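Local coordinates for protein Alp7A (Bacillus subtilis, PDB 5EC0) that binds adenine nucleotide as an actin-like protein of the bacterial cytoskeleton and probably forms filaments that segregate plasmid DNA, at residues Glu266-Ser271 with Met278-Gly283; Ile294-Leu299 with Leu334-Ser339; Thr65-Leu70 with Glu93-Tyr98; Val99-Ala104 with Ser149-Thr154. All blocks are in the same frame, centred on the assembly; numbering follows the deposited sequence.

How the contacts relate
From the N terminus, contact 3 comes first, closing a loop of 22 residues between strand 65-71 and the start of helix 95-112. Contact 4 follows in series, the same helix meeting the turn before strand 153-159 after 44 intervening residues; contacts 3 and 4 touch, their centres about 10 Å apart. Contact 1 then closes a tight six-residue connection beside ADP, and contact 2 closes a loop of 34 residues between helices 292-313 and 335-346. Ile295 packs against Phe268, Ile269 and Met278, linking contacts 1 and 2. The two pairs sample both lobes of the actin-like fold, which face each other across the nucleotide cleft. None of the four encloses or crosses another.

Contact 1: residues Glu266-Ser271 with Met278-Gly283; sequences EKFIYS and MERRDG. With ADP (adenosine-5'-diphosphate), chain D.
Phe268 lays the rim of its ring against the backbone of the segment 278-283, with CZ 3.7 Å from Met278 C and CE1 3.1 Å from Glu279 O. Both backbone atoms lie near the plane of the ring, so the backbone entering the strand meets an aromatic edge, and no hydrogen bond crosses the contact. With CG anti to the backbone N (chi1 175°), the ring is carried outward from helix 262-272 to the strand. Met278 CB and Arg280 CB approach CZ and CE1 of Phe268 from opposite sides of the ring plane, each at 4.1 Å. The thioether of Met278 bends back at its last torsion, taking CE to within 4.1 Å of Ile269 O. Arg280 gives its polar end to His258 O, while Phe259 and Ile295 add further packing around Phe268.

The helix turns other residues to the nucleotide. Tyr270 spreads one ring face over the adenine, CE1 being 3.4 Å from ADP N1, and the carbonyl O of Lys267 lies over the centre of the opposite face. Glu266 reaches out in extended form, and its OE2 accepts a 2.7 Å hydrogen bond from ADP O3'. One helix thus packs on a small two-stranded sheet and supplies residues to the ADP-binding site of an actin-like ATPase fold.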
# COMPACT_ATOMS: atom_id res chain seq x y z
N GLU A 266 -16.02 -3.15 5.04
CA GLU A 266 -14.57 -2.98 5.18
C GLU A 266 -14.21 -1.68 5.90
O GLU A 266 -13.36 -1.69 6.78
CB GLU A 266 -13.93 -3.03 3.79
CG GLU A 266 -12.43 -2.81 3.74
CD GLU A 266 -11.95 -2.62 2.32
OE1 GLU A 266 -12.65 -1.94 1.53
OE2 GLU A 266 -10.88 -3.17 1.97
N LYS A 267 -14.86 -0.58 5.54
CA LYS A 267 -14.59 0.72 6.16
C LYS A 267 -15.03 0.76 7.62
O LYS A 267 -14.30 1.25 8.47
CB LYS A 267 -15.26 1.85 5.39
CG LYS A 267 -15.03 3.23 6.01
CD LYS A 267 -15.59 4.35 5.14
CE LYS A 267 -15.31 5.72 5.75
NZ LYS A 267 -15.76 6.84 4.86
N PHE A 268 -16.23 0.28 7.90
CA PHE A 268 -16.72 0.16 9.27
C PHE A 268 -15.78 -0.68 10.15
O PHE A 268 -15.51 -0.31 11.30
CB PHE A 268 -18.12 -0.45 9.26
CG PHE A 268 -18.68 -0.73 10.63
CD1 PHE A 268 -19.21 0.30 11.39
CD2 PHE A 268 -18.68 -2.01 11.15
CE1 PHE A 268 -19.74 0.05 12.66
CE2 PHE A 268 -19.20 -2.27 12.41
CZ PHE A 268 -19.72 -1.24 13.17
N ILE A 269 -15.26 -1.78 9.62
CA ILE A 269 -14.37 -2.64 10.40
C ILE A 269 -13.05 -1.97 10.82
O ILE A 269 -12.74 -1.93 12.00
CB ILE A 269 -14.06 -3.94 9.65
CG1 ILE A 269 -15.30 -4.85 9.68
CG2 ILE A 269 -12.90 -4.65 10.29
CD1 ILE A 269 -15.14 -6.16 8.93
N TYR A 270 -12.27 -1.44 9.88
CA TYR A 270 -10.99 -0.84 10.30
C TYR A 270 -11.21 0.45 11.08
O TYR A 270 -10.45 0.75 11.99
CB TYR A 270 -10.04 -0.61 9.10
CG TYR A 270 -10.40 0.45 8.08
CD1 TYR A 270 -10.22 1.81 8.34
CD2 TYR A 270 -10.84 0.08 6.81
CE1 TYR A 270 -10.53 2.79 7.37
CE2 TYR A 270 -11.14 1.05 5.84
CZ TYR A 270 -10.99 2.39 6.13
OH TYR A 270 -11.30 3.32 5.16
N SER A 271 -12.27 1.18 10.75
CA SER A 271 -12.67 2.33 11.57
C SER A 271 -13.02 1.93 13.00
O SER A 271 -12.81 2.72 13.91
CB SER A 271 -13.86 3.07 10.96
OG SER A 271 -13.70 3.27 9.57
N MET A 278 -18.38 -2.34 18.59
CA MET A 278 -18.41 -1.99 17.18
C MET A 278 -19.85 -1.63 16.81
O MET A 278 -20.69 -2.50 16.54
CB MET A 278 -17.87 -3.13 16.32
CG MET A 278 -16.49 -3.59 16.76
SD MET A 278 -15.67 -4.79 15.67
CE MET A 278 -15.63 -3.88 14.13
N GLU A 279 -20.13 -0.33 16.82
CA GLU A 279 -21.50 0.16 16.70
C GLU A 279 -21.77 0.84 15.36
O GLU A 279 -21.03 1.72 14.93
CB GLU A 279 -21.81 1.12 17.84
CG GLU A 279 -22.03 0.44 19.18
CD GLU A 279 -23.01 1.18 20.07
OE1 GLU A 279 -22.61 2.18 20.69
OE2 GLU A 279 -24.18 0.75 20.16
N ARG A 280 -22.85 0.40 14.72
CA ARG A 280 -23.31 0.94 13.45
C ARG A 280 -24.37 2.01 13.72
O ARG A 280 -25.31 1.79 14.50
CB ARG A 280 -23.85 -0.18 12.55
CG ARG A 280 -24.38 0.24 11.19
CD ARG A 280 -23.30 0.87 10.34
NE ARG A 280 -23.56 0.71 8.91
CZ ARG A 280 -22.81 1.25 7.95
NH1 ARG A 280 -21.75 1.99 8.26
NH2 ARG A 280 -23.11 1.04 6.67
N ARG A 281 -24.20 3.16 13.06
CA ARG A 281 -24.95 4.40 13.34
C ARG A 281 -25.80 4.91 12.16
O ARG A 281 -25.28 5.64 11.33
CB ARG A 281 -23.98 5.55 13.75
CG ARG A 281 -22.69 5.19 14.53
CD ARG A 281 -23.08 4.55 15.80
NE ARG A 281 -24.35 5.07 16.24
CZ ARG A 281 -25.12 4.48 17.13
NH1 ARG A 281 -24.74 3.31 17.58
NH2 ARG A 281 -26.28 5.02 17.50
N ASP A 282 -27.09 4.59 12.09
CA ASP A 282 -27.87 5.13 10.97
C ASP A 282 -27.88 6.68 11.00
O ASP A 282 -28.19 7.28 12.02
CB ASP A 282 -29.30 4.59 10.96
CG ASP A 282 -30.15 5.18 9.83
OD1 ASP A 282 -30.01 4.73 8.67
OD2 ASP A 282 -30.96 6.09 10.11
N GLY A 283 -27.53 7.31 9.88
CA GLY A 283 -27.45 8.76 9.81
C GLY A 283 -28.74 9.55 10.01
O GLY A 283 -28.72 10.67 10.54
PB ADP D . -4.36 -4.48 -0.49
O1B ADP D . -3.35 -3.50 -1.07
O2B ADP D . -4.35 -5.88 -1.09
O3B ADP D . -5.76 -3.97 -0.33
PA ADP D . -3.60 -3.54 2.14
O1A ADP D . -3.72 -2.16 1.53
O2A ADP D . -2.39 -3.90 2.98
O3A ADP D . -3.83 -4.70 1.03
O5' ADP D . -4.90 -3.81 3.03
C5' ADP D . -6.15 -3.17 2.78
C4' ADP D . -6.94 -3.42 4.04
O4' ADP D . -6.44 -2.57 5.06
C3' ADP D . -8.42 -3.09 3.93
O3' ADP D . -9.18 -4.27 3.69
C2' ADP D . -8.78 -2.52 5.29
O2' ADP D . -9.60 -3.48 5.96
C1' ADP D . -7.45 -2.38 6.04
N9 ADP D . -7.25 -1.07 6.69
C8 ADP D . -6.82 -0.94 7.96
N7 ADP D . -6.71 0.36 8.31
C5 ADP D . -7.06 1.08 7.24
C6 ADP D . -7.16 2.53 6.98
N6 ADP D . -6.84 3.42 7.96
N1 ADP D . -7.56 2.91 5.75
C2 ADP D . -7.88 2.00 4.80
N3 ADP D . -7.82 0.66 4.96
C4 ADP D . -7.42 0.15 6.17

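Contact 2: residues Ile294-Leu299 with Leu334-Ser339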
# COMPACT_ATOMS: atom_id res chain seq x y z
N ILE A 294 -20.66 -10.42 16.01
CA ILE A 294 -20.73 -10.99 14.68
C ILE A 294 -19.40 -10.80 13.97
O ILE A 294 -18.90 -11.69 13.27
CB ILE A 294 -21.86 -10.36 13.85
CG1 ILE A 294 -23.22 -10.81 14.41
CG2 ILE A 294 -21.73 -10.71 12.36
CD1 ILE A 294 -24.39 -10.35 13.60
N ILE A 295 -18.81 -9.64 14.17
CA ILE A 295 -17.62 -9.28 13.45
C ILE A 295 -16.35 -9.94 14.02
O ILE A 295 -15.60 -10.55 13.27
CB ILE A 295 -17.47 -7.76 13.42
CG1 ILE A 295 -18.64 -7.17 12.60
CG2 ILE A 295 -16.14 -7.38 12.83
CD1 ILE A 295 -18.61 -5.69 12.44
N LYS A 296 -16.13 -9.86 15.33
CA LYS A 296 -14.92 -10.47 15.91
C LYS A 296 -14.91 -11.97 15.66
O LYS A 296 -13.86 -12.56 15.45
CB LYS A 296 -14.80 -10.18 17.41
CG LYS A 296 -14.73 -8.70 17.72
CD LYS A 296 -13.96 -8.39 19.00
CE LYS A 296 -13.83 -6.87 19.18
NZ LYS A 296 -12.81 -6.46 20.19
N LYS A 297 -16.10 -12.57 15.65
CA LYS A 297 -16.23 -14.00 15.38
C LYS A 297 -15.80 -14.31 13.95
O LYS A 297 -15.00 -15.23 13.72
CB LYS A 297 -17.66 -14.47 15.63
CG LYS A 297 -17.90 -15.94 15.38
CD LYS A 297 -19.29 -16.35 15.85
CE LYS A 297 -19.70 -17.70 15.31
NZ LYS A 297 -21.05 -18.10 15.82
N SER A 298 -16.30 -13.53 12.99
CA SER A 298 -15.91 -13.71 11.60
C SER A 298 -14.41 -13.46 11.37
O SER A 298 -13.76 -14.17 10.59
CB SER A 298 -16.72 -12.79 10.70
OG SER A 298 -16.44 -13.07 9.34
N LEU A 299 -13.87 -12.46 12.05
CA LEU A 299 -12.45 -12.15 11.90
C LEU A 299 -11.59 -13.26 12.50
O LEU A 299 -10.49 -13.52 12.01
CB LEU A 299 -12.12 -10.82 12.55
CG LEU A 299 -12.67 -9.58 11.84
CD1 LEU A 299 -12.10 -8.29 12.45
CD2 LEU A 299 -12.39 -9.64 10.34
N LEU A 334 -6.54 -7.55 12.06
CA LEU A 334 -6.57 -8.87 12.66
C LEU A 334 -5.71 -8.98 13.91
O LEU A 334 -5.59 -10.07 14.48
CB LEU A 334 -6.10 -9.92 11.64
CG LEU A 334 -6.90 -10.20 10.37
CD1 LEU A 334 -6.36 -11.44 9.70
CD2 LEU A 334 -8.39 -10.36 10.66
N GLU A 335 -5.11 -7.87 14.33
CA GLU A 335 -4.11 -7.91 15.39
C GLU A 335 -4.60 -8.60 16.66
O GLU A 335 -3.93 -9.49 17.20
CB GLU A 335 -3.64 -6.50 15.74
CG GLU A 335 -2.72 -6.50 16.94
CD GLU A 335 -2.11 -5.14 17.26
OE1 GLU A 335 -2.60 -4.11 16.73
OE2 GLU A 335 -1.14 -5.11 18.03
N GLU A 336 -5.77 -8.19 17.13
CA GLU A 336 -6.39 -8.81 18.29
C GLU A 336 -6.64 -10.31 18.05
O GLU A 336 -6.36 -11.15 18.92
CB GLU A 336 -7.69 -8.07 18.63
CG GLU A 336 -8.50 -8.66 19.78
CD GLU A 336 -9.90 -8.03 19.88
OE1 GLU A 336 -10.25 -7.19 19.02
OE2 GLU A 336 -10.64 -8.38 20.82
N SER A 337 -7.17 -10.63 16.88
CA SER A 337 -7.52 -12.00 16.51
C SER A 337 -6.30 -12.89 16.48
O SER A 337 -6.35 -14.07 16.84
CB SER A 337 -8.20 -12.02 15.14
OG SER A 337 -9.49 -11.44 15.19
N ILE A 338 -5.20 -12.32 16.02
CA ILE A 338 -3.95 -13.04 15.90
C ILE A 338 -3.44 -13.40 17.29
O ILE A 338 -2.97 -14.52 17.53
CB ILE A 338 -2.94 -12.22 15.12
CG1 ILE A 338 -3.37 -12.16 13.66
CG2 ILE A 338 -1.54 -12.81 15.28
CD1 ILE A 338 -2.68 -11.08 12.83
N SER A 339 -3.56 -12.46 18.22
CA SER A 339 -3.12 -12.72 19.59
C SER A 339 -3.94 -13.84 20.23
O SER A 339 -3.39 -14.71 20.87
CB SER A 339 -3.21 -11.44 20.41
OG SER A 339 -2.95 -11.72 21.77
O HOH W 1 -11.71 -11.62 16.58
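Lys296 makes the polar half of this helix-to-helix contact, and its chain can be followed outward toward Glu336. From CB, CG lies anti to the carbonyl carbon (chi1 -60°), and beyond it the chain runs extended. CD is the first atom to approach the carboxylate, 3.8 Å from Glu336 OE2. CE comes closer, 3.6 Å from Glu336 OE1. At the tip, NZ bonds to both oxygens, at 2.9 Å from Glu336 OE1 and 3.0 Å from Glu336 OE2, each accepting through its syn lone pair. The ammonium group therefore sits in the fork of the carboxylate, a two-point salt bridge in which the side chains cross at about a right angle. With an alanine in place of Lys296, the Glu336 carboxylate is likely to lose this charged mate and be freer to turn.

The backbone of the same lysine makes a second link: a water lies 2.6 Å from Lys296 O, to which it donates, and it is also hydrogen-bonded to Ser337 OG. Leu299 CB lies beside that same hydroxyl, 3.8 Å from Ser337 OG. The apolar part is the leucine pair, where Leu299 CD2 meets Leu334 CD2 at 4.1 Å.

Charge and water thus lie along one flank of the interface and leucines along the other. Leu334 continues onto Tyr302 and Thr303 of helix 292-313, whereas Leu299 reaches Phe243 of helix 243-254. Helices 243-254 and 262-272 both pack around helix 292-313, in the part of the chain that also holds the five-stranded mixed sheet with strand 322-327.

Contact 3: residues Thr65-Leu70 with Glu93-Tyr98; sequences TERYFL and ESHIPY
His95 meets two side chains of strand 65-71, one aromatic and buried, the other charged and nearer the surface. The close-packed part is with Phe69, whose CE2 lies 3.7 Å from His95 CD2. The two rings are oblique, with centroids 5.6 Å apart and planes inclined at 44°. Val30 and Ile62, from the strands flanking 65-71, pack on Phe69 as well. The more open part belongs to Arg67. Its NH2 stands over one face of the imidazole, offset toward the rim and 3.8 Å from His95 CE1, while the guanidinium plane is tilted 67° from the ring. The charge of that NH2 is met by Glu32 in a salt bridge, and the histidine adds a looser contact.

His95 holds CG between its backbone N and carbonyl carbon (chi1 58°), a rotamer that points the ring at the strand. Just before it, Ser94 occupies the N-cap position: its OG accepts from Ile96 N at 3.1 Å and fixes the first turn. No hydrogen bond spans the two segments, and the buried area is small. The arrangement is that of a capped helix start laid against a sheet, here helix 95-112 on the mixed sheet of an actin-like lobe.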
# COMPACT_ATOMS: atom_id res chain seq x y z
N THR A 65 -2.34 9.73 -27.94
CA THR A 65 -3.77 9.97 -27.77
C THR A 65 -4.03 10.62 -26.41
O THR A 65 -3.68 10.05 -25.38
CB THR A 65 -4.60 8.66 -27.87
OG1 THR A 65 -4.35 8.03 -29.13
CG2 THR A 65 -6.09 8.95 -27.73
N GLU A 66 -4.63 11.81 -26.42
CA GLU A 66 -4.95 12.50 -25.17
C GLU A 66 -6.17 11.88 -24.49
O GLU A 66 -7.29 12.01 -24.97
CB GLU A 66 -5.20 13.99 -25.42
CG GLU A 66 -5.66 14.74 -24.19
CD GLU A 66 -5.75 16.24 -24.41
OE1 GLU A 66 -5.51 16.69 -25.55
OE2 GLU A 66 -6.07 16.97 -23.45
N ARG A 67 -5.96 11.22 -23.36
CA ARG A 67 -7.05 10.51 -22.70
C ARG A 67 -7.40 11.08 -21.31
O ARG A 67 -6.54 11.64 -20.61
CB ARG A 67 -6.71 9.02 -22.62
CG ARG A 67 -6.70 8.35 -24.01
CD ARG A 67 -5.94 7.03 -24.01
NE ARG A 67 -6.52 6.07 -23.08
CZ ARG A 67 -6.00 4.88 -22.82
NH1 ARG A 67 -4.88 4.50 -23.42
NH2 ARG A 67 -6.60 4.07 -21.96
N TYR A 68 -8.67 10.94 -20.95
CA TYR A 68 -9.25 11.65 -19.80
C TYR A 68 -9.62 10.66 -18.67
O TYR A 68 -10.30 9.67 -18.91
CB TYR A 68 -10.47 12.46 -20.26
CG TYR A 68 -10.14 13.48 -21.34
CD1 TYR A 68 -10.06 13.11 -22.68
CD2 TYR A 68 -9.87 14.81 -21.01
CE1 TYR A 68 -9.73 14.04 -23.66
CE2 TYR A 68 -9.55 15.74 -21.98
CZ TYR A 68 -9.48 15.36 -23.30
OH TYR A 68 -9.15 16.29 -24.26
N PHE A 69 -9.15 10.94 -17.46
CA PHE A 69 -9.33 10.00 -16.34
C PHE A 69 -9.86 10.65 -15.08
O PHE A 69 -9.38 11.71 -14.67
CB PHE A 69 -8.00 9.30 -15.99
CG PHE A 69 -7.35 8.59 -17.14
CD1 PHE A 69 -6.47 9.26 -17.97
CD2 PHE A 69 -7.63 7.25 -17.39
CE1 PHE A 69 -5.87 8.61 -19.05
CE2 PHE A 69 -7.04 6.60 -18.46
CZ PHE A 69 -6.16 7.28 -19.30
N LEU A 70 -10.82 9.99 -14.45
CA LEU A 70 -11.19 10.25 -13.07
C LEU A 70 -10.30 9.40 -12.18
O LEU A 70 -10.15 8.21 -12.42
CB LEU A 70 -12.67 9.92 -12.82
CG LEU A 70 -13.70 10.66 -13.69
CD1 LEU A 70 -15.12 10.07 -13.58
CD2 LEU A 70 -13.70 12.14 -13.32
N GLU A 93 2.06 -3.33 -17.15
CA GLU A 93 1.49 -3.03 -18.46
C GLU A 93 0.19 -2.22 -18.41
O GLU A 93 -0.25 -1.67 -19.42
CB GLU A 93 1.29 -4.34 -19.22
CG GLU A 93 2.61 -5.07 -19.47
CD GLU A 93 2.41 -6.47 -19.99
OE1 GLU A 93 1.34 -7.05 -19.71
OE2 GLU A 93 3.32 -7.00 -20.68
N SER A 94 -0.42 -2.14 -17.23
CA SER A 94 -1.61 -1.33 -17.03
C SER A 94 -1.27 0.15 -16.83
O SER A 94 -0.31 0.48 -16.15
CB SER A 94 -2.40 -1.83 -15.83
OG SER A 94 -3.36 -0.86 -15.44
N HIS A 95 -2.10 1.02 -17.40
CA HIS A 95 -1.90 2.46 -17.31
C HIS A 95 -2.37 3.02 -15.96
O HIS A 95 -2.01 4.14 -15.59
CB HIS A 95 -2.66 3.15 -18.44
CG HIS A 95 -4.12 2.86 -18.45
ND1 HIS A 95 -4.67 1.83 -19.18
CD2 HIS A 95 -5.15 3.44 -17.79
CE1 HIS A 95 -5.98 1.80 -18.99
NE2 HIS A 95 -6.29 2.76 -18.14
N ILE A 96 -3.17 2.24 -15.24
CA ILE A 96 -3.75 2.71 -13.98
C ILE A 96 -2.72 3.21 -12.93
O ILE A 96 -2.90 4.30 -12.39
CB ILE A 96 -4.65 1.61 -13.36
CG1 ILE A 96 -5.91 1.44 -14.20
CG2 ILE A 96 -5.01 1.93 -11.90
CD1 ILE A 96 -6.81 0.32 -13.70
N PRO A 97 -1.65 2.43 -12.65
CA PRO A 97 -0.67 2.99 -11.70
C PRO A 97 -0.02 4.28 -12.21
O PRO A 97 0.18 5.24 -11.45
CB PRO A 97 0.39 1.88 -11.57
CG PRO A 97 -0.27 0.65 -12.04
CD PRO A 97 -1.28 1.07 -13.08
N TYR A 98 0.33 4.28 -13.49
CA TYR A 98 0.97 5.43 -14.10
C TYR A 98 0.08 6.69 -14.02
O TYR A 98 0.55 7.77 -13.65
CB TYR A 98 1.31 5.09 -15.55
CG TYR A 98 1.83 6.26 -16.36
CD1 TYR A 98 3.11 6.76 -16.15
CD2 TYR A 98 1.06 6.83 -17.37
CE1 TYR A 98 3.59 7.83 -16.88
CE2 TYR A 98 1.54 7.89 -18.12
CZ TYR A 98 2.80 8.39 -17.87
OH TYR A 98 3.28 9.44 -18.61

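Contact 4: residues Val99-Ala104 with Ser149-Thr154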
# COMPACT_ATOMS: atom_id res chain seq x y z
N VAL A 99 -1.20 6.54 -14.35
CA VAL A 99 -2.13 7.67 -14.28
C VAL A 99 -2.32 8.13 -12.82
O VAL A 99 -2.32 9.32 -12.53
CB VAL A 99 -3.48 7.31 -14.92
CG1 VAL A 99 -4.57 8.33 -14.57
CG2 VAL A 99 -3.31 7.17 -16.44
N THR A 100 -2.44 7.18 -11.90
CA THR A 100 -2.56 7.57 -10.50
C THR A 100 -1.33 8.37 -10.02
O THR A 100 -1.47 9.40 -9.36
CB THR A 100 -2.77 6.35 -9.60
OG1 THR A 100 -3.80 5.53 -10.16
CG2 THR A 100 -3.20 6.78 -8.21
N PHE A 101 -0.14 7.91 -10.39
CA PHE A 101 1.09 8.62 -10.04
C PHE A 101 1.09 10.08 -10.53
O PHE A 101 1.47 10.99 -9.79
CB PHE A 101 2.30 7.86 -10.60
CG PHE A 101 3.47 8.72 -10.96
CD1 PHE A 101 4.32 9.22 -9.98
CD2 PHE A 101 3.75 9.01 -12.31
CE1 PHE A 101 5.43 10.01 -10.33
CE2 PHE A 101 4.86 9.80 -12.66
CZ PHE A 101 5.69 10.30 -11.68
N LEU A 102 0.63 10.29 -11.76
CA LEU A 102 0.63 11.63 -12.36
C LEU A 102 -0.31 12.57 -11.62
O LEU A 102 0.04 13.72 -11.32
CB LEU A 102 0.22 11.56 -13.83
CG LEU A 102 1.16 10.88 -14.83
CD1 LEU A 102 0.51 10.86 -16.22
CD2 LEU A 102 2.52 11.58 -14.86
N ALA A 103 -1.51 12.07 -11.34
CA ALA A 103 -2.52 12.82 -10.59
C ALA A 103 -2.05 13.09 -9.16
O ALA A 103 -2.23 14.20 -8.64
CB ALA A 103 -3.85 12.06 -10.59
N ALA A 104 -1.46 12.08 -8.52
CA ALA A 104 -0.89 12.25 -7.19
C ALA A 104 0.15 13.36 -7.17
O ALA A 104 0.09 14.26 -6.32
CB ALA A 104 -0.28 10.93 -6.68
N SER A 149 11.29 1.68 -15.28
CA SER A 149 11.38 2.42 -16.53
C SER A 149 10.10 3.13 -16.91
O SER A 149 10.11 4.11 -17.66
CB SER A 149 11.77 1.46 -17.66
OG SER A 149 13.06 0.93 -17.42
N LYS A 150 8.98 2.64 -16.38
CA LYS A 150 7.68 3.22 -16.67
C LYS A 150 7.59 4.64 -16.11
O LYS A 150 6.80 5.45 -16.58
CB LYS A 150 6.57 2.35 -16.07
CG LYS A 150 5.43 2.06 -17.01
CD LYS A 150 4.24 1.51 -16.25
CE LYS A 150 2.95 1.72 -17.03
NZ LYS A 150 1.79 1.54 -16.12
N PHE A 151 8.41 4.93 -15.12
CA PHE A 151 8.29 6.19 -14.41
C PHE A 151 9.47 7.12 -14.70
O PHE A 151 9.31 8.34 -14.69
CB PHE A 151 8.12 5.92 -12.92
CG PHE A 151 6.86 5.18 -12.61
CD1 PHE A 151 6.85 3.79 -12.57
CD2 PHE A 151 5.66 5.87 -12.42
CE1 PHE A 151 5.68 3.10 -12.32
CE2 PHE A 151 4.49 5.19 -12.18
CZ PHE A 151 4.49 3.80 -12.13
N LEU A 152 10.64 6.53 -14.98
CA LEU A 152 11.83 7.29 -15.40
C LEU A 152 11.54 8.24 -16.58
O LEU A 152 10.78 7.90 -17.50
CB LEU A 152 12.97 6.33 -15.79
CG LEU A 152 14.38 6.91 -15.87
CD1 LEU A 152 14.77 7.48 -14.51
CD2 LEU A 152 15.40 5.85 -16.32
N GLY A 153 12.14 9.42 -16.55
CA GLY A 153 12.01 10.36 -17.65
C GLY A 153 10.94 11.43 -17.48
O GLY A 153 10.46 11.71 -16.36
N THR A 154 10.55 12.01 -18.61
CA THR A 154 9.69 13.18 -18.67
C THR A 154 8.24 12.81 -19.03
O THR A 154 7.99 12.10 -20.00
CB THR A 154 10.22 14.16 -19.72
OG1 THR A 154 11.58 14.49 -19.40
CG2 THR A 154 9.36 15.44 -19.76
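Phe151 drives the edge of its ring into the face of Phe101 in a T-shaped pair. The planes stand at 90° and the centroids are 5.2 Å apart. On the receiving ring the closest approach is Phe151 CD2 to Phe101 CD2, 3.7 Å, so the incoming edge lands off centre, toward the rim. The neighbouring edge atom, Phe151 CE2, reaches the root of the other side chain, 3.8 Å from Phe101 CB. Two adjacent atoms of one edge thus cover Phe101 from CB to CD2, and the side chains run past each other in opposite directions.

The first torsions differ: that of Phe151 is staggered, that of Phe101 is not. Phe151 has CG anti to the carbonyl carbon (chi1 -63°), which swings a ring on a turn toward the helix. Phe101 is turned away from a staggered position (chi1 149°), a rotation that goes with presenting its face to Phe151.

The pair joins helix 95-112 to the turn that leads into strand 153-159, part of the mixed sheet in this actin-like fold. Phe125, from strand 119-129, stacks on Phe151 and also meets Phe101, so three phenylalanines cluster between helix and sheet, with Val172 of strand 166-179 touching Phe101. Replacing Phe101 with a serine would probably open a gap beside Phe151, whose edge would lose the aromatic face it rests on, and place a hydroxyl among apolar rings.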